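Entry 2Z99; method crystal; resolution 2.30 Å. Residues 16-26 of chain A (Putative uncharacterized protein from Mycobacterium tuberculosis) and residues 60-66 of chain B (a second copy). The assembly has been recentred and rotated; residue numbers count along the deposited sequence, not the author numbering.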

# COMPACT_ATOMS: atom_id res chain seq x y z
N LEU A 16 -19.11 11.87 2.56
CA LEU A 16 -18.82 10.92 1.49
C LEU A 16 -17.37 11.07 1.06
O LEU A 16 -16.68 10.08 0.79
CB LEU A 16 -19.73 11.18 0.29
CG LEU A 16 -20.21 10.00 -0.57
CD1 LEU A 16 -20.01 10.33 -2.04
CD2 LEU A 16 -19.48 8.73 -0.19
N LYS A 17 -16.90 12.32 0.99
CA LYS A 17 -15.53 12.59 0.59
C LYS A 17 -14.57 11.96 1.59
O LYS A 17 -13.55 11.39 1.21
CB LYS A 17 -15.30 14.10 0.49
CG LYS A 17 -13.89 14.50 0.08
CD LYS A 17 -13.91 15.81 -0.71
CE LYS A 17 -12.51 16.35 -0.99
NZ LYS A 17 -11.92 17.01 0.20
N ARG A 18 -14.91 12.05 2.87
CA ARG A 18 -14.07 11.48 3.91
C ARG A 18 -13.98 9.97 3.78
O ARG A 18 -12.89 9.41 3.65
CB ARG A 18 -14.62 11.84 5.29
CG ARG A 18 -14.69 13.33 5.52
CD ARG A 18 -15.18 13.63 6.91
NE ARG A 18 -15.05 15.05 7.18
CZ ARG A 18 -16.08 15.89 7.30
NH1 ARG A 18 -17.33 15.45 7.17
NH2 ARG A 18 -15.85 17.17 7.53
N VAL A 19 -15.13 9.31 3.81
CA VAL A 19 -15.17 7.87 3.68
C VAL A 19 -14.35 7.43 2.45
O VAL A 19 -13.51 6.54 2.55
CB VAL A 19 -16.62 7.36 3.53
CG1 VAL A 19 -16.63 5.85 3.42
CG2 VAL A 19 -17.45 7.80 4.72
N LEU A 20 -14.56 8.08 1.31
CA LEU A 20 -13.83 7.72 0.10
C LEU A 20 -12.31 7.89 0.24
O LEU A 20 -11.54 7.18 -0.41
CB LEU A 20 -14.34 8.50 -1.11
CG LEU A 20 -15.75 8.14 -1.58
CD1 LEU A 20 -16.14 8.94 -2.84
CD2 LEU A 20 -15.82 6.64 -1.87
N GLU A 21 -11.89 8.83 1.08
CA GLU A 21 -10.46 9.05 1.29
C GLU A 21 -9.91 7.86 2.06
O GLU A 21 -8.88 7.31 1.73
CB GLU A 21 -10.21 10.34 2.09
CG GLU A 21 -10.54 11.65 1.37
CD GLU A 21 -10.20 12.88 2.19
OE1 GLU A 21 -10.58 12.94 3.38
OE2 GLU A 21 -9.56 13.80 1.65
N ALA A 22 -10.62 7.46 3.11
CA ALA A 22 -10.20 6.34 3.93
C ALA A 22 -10.08 5.08 3.07
O ALA A 22 -9.08 4.36 3.17
CB ALA A 22 -11.19 6.11 5.05
N LEU A 23 -11.06 4.84 2.21
CA LEU A 23 -11.09 3.66 1.36
C LEU A 23 -10.02 3.67 0.28
O LEU A 23 -9.34 2.67 0.07
CB LEU A 23 -12.48 3.48 0.73
CG LEU A 23 -13.67 3.46 1.71
CD1 LEU A 23 -14.98 3.34 0.95
CD2 LEU A 23 -13.51 2.32 2.69
N LEU A 24 -9.86 4.80 -0.40
CA LEU A 24 -8.86 4.89 -1.44
C LEU A 24 -7.46 4.70 -0.87
O LEU A 24 -6.50 4.47 -1.61
CB LEU A 24 -8.92 6.25 -2.12
CG LEU A 24 -10.08 6.53 -3.06
CD1 LEU A 24 -10.04 7.99 -3.50
CD2 LEU A 24 -10.01 5.58 -4.26
N LEU A 25 -7.34 4.78 0.45
CA LEU A 25 -6.05 4.65 1.11
C LEU A 25 -5.62 3.20 1.32
O LEU A 25 -4.48 2.85 1.01
CB LEU A 25 -6.06 5.37 2.47
CG LEU A 25 -4.74 5.37 3.26
CD1 LEU A 25 -3.77 6.38 2.65
CD2 LEU A 25 -5.00 5.72 4.73
N VAL A 26 -6.53 2.38 1.82
CA VAL A 26 -6.24 0.97 2.11
C VAL A 26 -6.12 -0.02 0.95
O VAL A 26 -5.64 -1.14 1.14
CB VAL A 26 -7.28 0.39 3.09
CG1 VAL A 26 -6.66 -0.74 3.85
CG2 VAL A 26 -7.75 1.44 4.06
N GLY B 60 -7.97 18.39 11.11
CA GLY B 60 -8.69 19.64 11.24
C GLY B 60 -9.96 19.55 10.41
O GLY B 60 -10.96 20.19 10.72
N ARG B 61 -9.90 18.77 9.33
CA ARG B 61 -11.07 18.60 8.48
C ARG B 61 -11.66 17.21 8.61
O ARG B 61 -12.51 16.81 7.81
CB ARG B 61 -10.73 18.89 7.01
CG ARG B 61 -9.66 18.05 6.38
CD ARG B 61 -9.37 18.64 5.01
NE ARG B 61 -8.43 17.85 4.22
CZ ARG B 61 -8.70 16.67 3.66
NH1 ARG B 61 -9.91 16.11 3.80
NH2 ARG B 61 -7.77 16.05 2.96
N ASP B 62 -11.21 16.50 9.63
CA ASP B 62 -11.68 15.15 9.90
C ASP B 62 -11.55 14.30 8.66
O ASP B 62 -12.49 13.59 8.27
CB ASP B 62 -13.13 15.20 10.37
CG ASP B 62 -13.49 14.02 11.24
OD1 ASP B 62 -12.56 13.30 11.65
OD2 ASP B 62 -14.68 13.82 11.54
N SER B 63 -10.39 14.37 8.03
CA SER B 63 -10.16 13.62 6.81
C SER B 63 -10.29 12.11 7.01
O SER B 63 -10.27 11.61 8.14
CB SER B 63 -8.77 13.94 6.25
OG SER B 63 -8.56 13.21 5.06
N GLY B 64 -10.46 11.38 5.90
CA GLY B 64 -10.55 9.94 5.98
C GLY B 64 -9.15 9.43 6.28
O GLY B 64 -8.95 8.35 6.84
N ILE B 65 -8.17 10.24 5.89
CA ILE B 65 -6.76 9.93 6.09
C ILE B 65 -6.23 10.61 7.35
O ILE B 65 -6.45 11.81 7.57
CB ILE B 65 -5.93 10.40 4.88
CG1 ILE B 65 -6.42 9.71 3.61
CG2 ILE B 65 -4.45 10.11 5.12
CD1 ILE B 65 -5.76 10.20 2.34
N ASP B 66 -5.53 9.84 8.17
CA ASP B 66 -4.95 10.35 9.41
C ASP B 66 -3.46 10.05 9.44
O ASP B 66 -3.05 8.89 9.55
CB ASP B 66 -5.61 9.70 10.62
CG ASP B 66 -5.11 10.28 11.93
OD1 ASP B 66 -4.24 11.16 11.87
OD2 ASP B 66 -5.57 9.86 13.00

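Residues 16-23 of chain A are helical, the helix starting earlier in the chain and held by i to i+4 bonds such as Ala A22 N to Arg A18 O (3.0 Å); residues 61-64 of chain B form a loop that leads into a strand at Ile B65. The nearest CA atoms are Ala A22 CA and Gly B64 CA, 4.2 Å apart, and together the stretches bury 447 Å². Glycine suits this point: Gly B64 CA makes a CA-H...O contact with Arg A18 O (3.3 Å), and a CB here would point toward the helix and clash with Arg A18 O, Ala A22 N and Glu A21 CB. The small Ala A22 fits beside it, its CB 3.6 Å from Gly B64 O.

Glu A21, buried and directed toward the loop, is the polar centre. Its OE1 accepts hydrogen bonds from Gly B64 N (3.0 Å, nearly linear) and Ser B63 OG (2.6 Å); Ser B63 OG in turn accepts one from Ile B65 N (3.1 Å), so the same hydroxyl steadies the turn. The carboxylate charge is met by Arg B61, whose extended side chain starts sideways but brings its guanidinium to the helix in a salt bridge, with NH2 3.2 Å from Glu A21 OE2 and NH1 3.3 Å from Glu A21 OE1. Lys A17 NZ lies 4.2 Å from Arg B61 NH1, a like-charged neighbour.

Arg A18 reaches the loop backbone instead. Its NE donates to Arg B61 O (3.2 Å) and its NH2 adds a weak bond to the same oxygen (3.4 Å), which lies at the guanidinium edge, where N-H groups can point at it. Farther along the helix, Leu A25 CD1 meets Ile B65 CD1 at 4.3 Å; Ile B65 CG1 also packs 4.1 Å from the aliphatic CB of Glu A21.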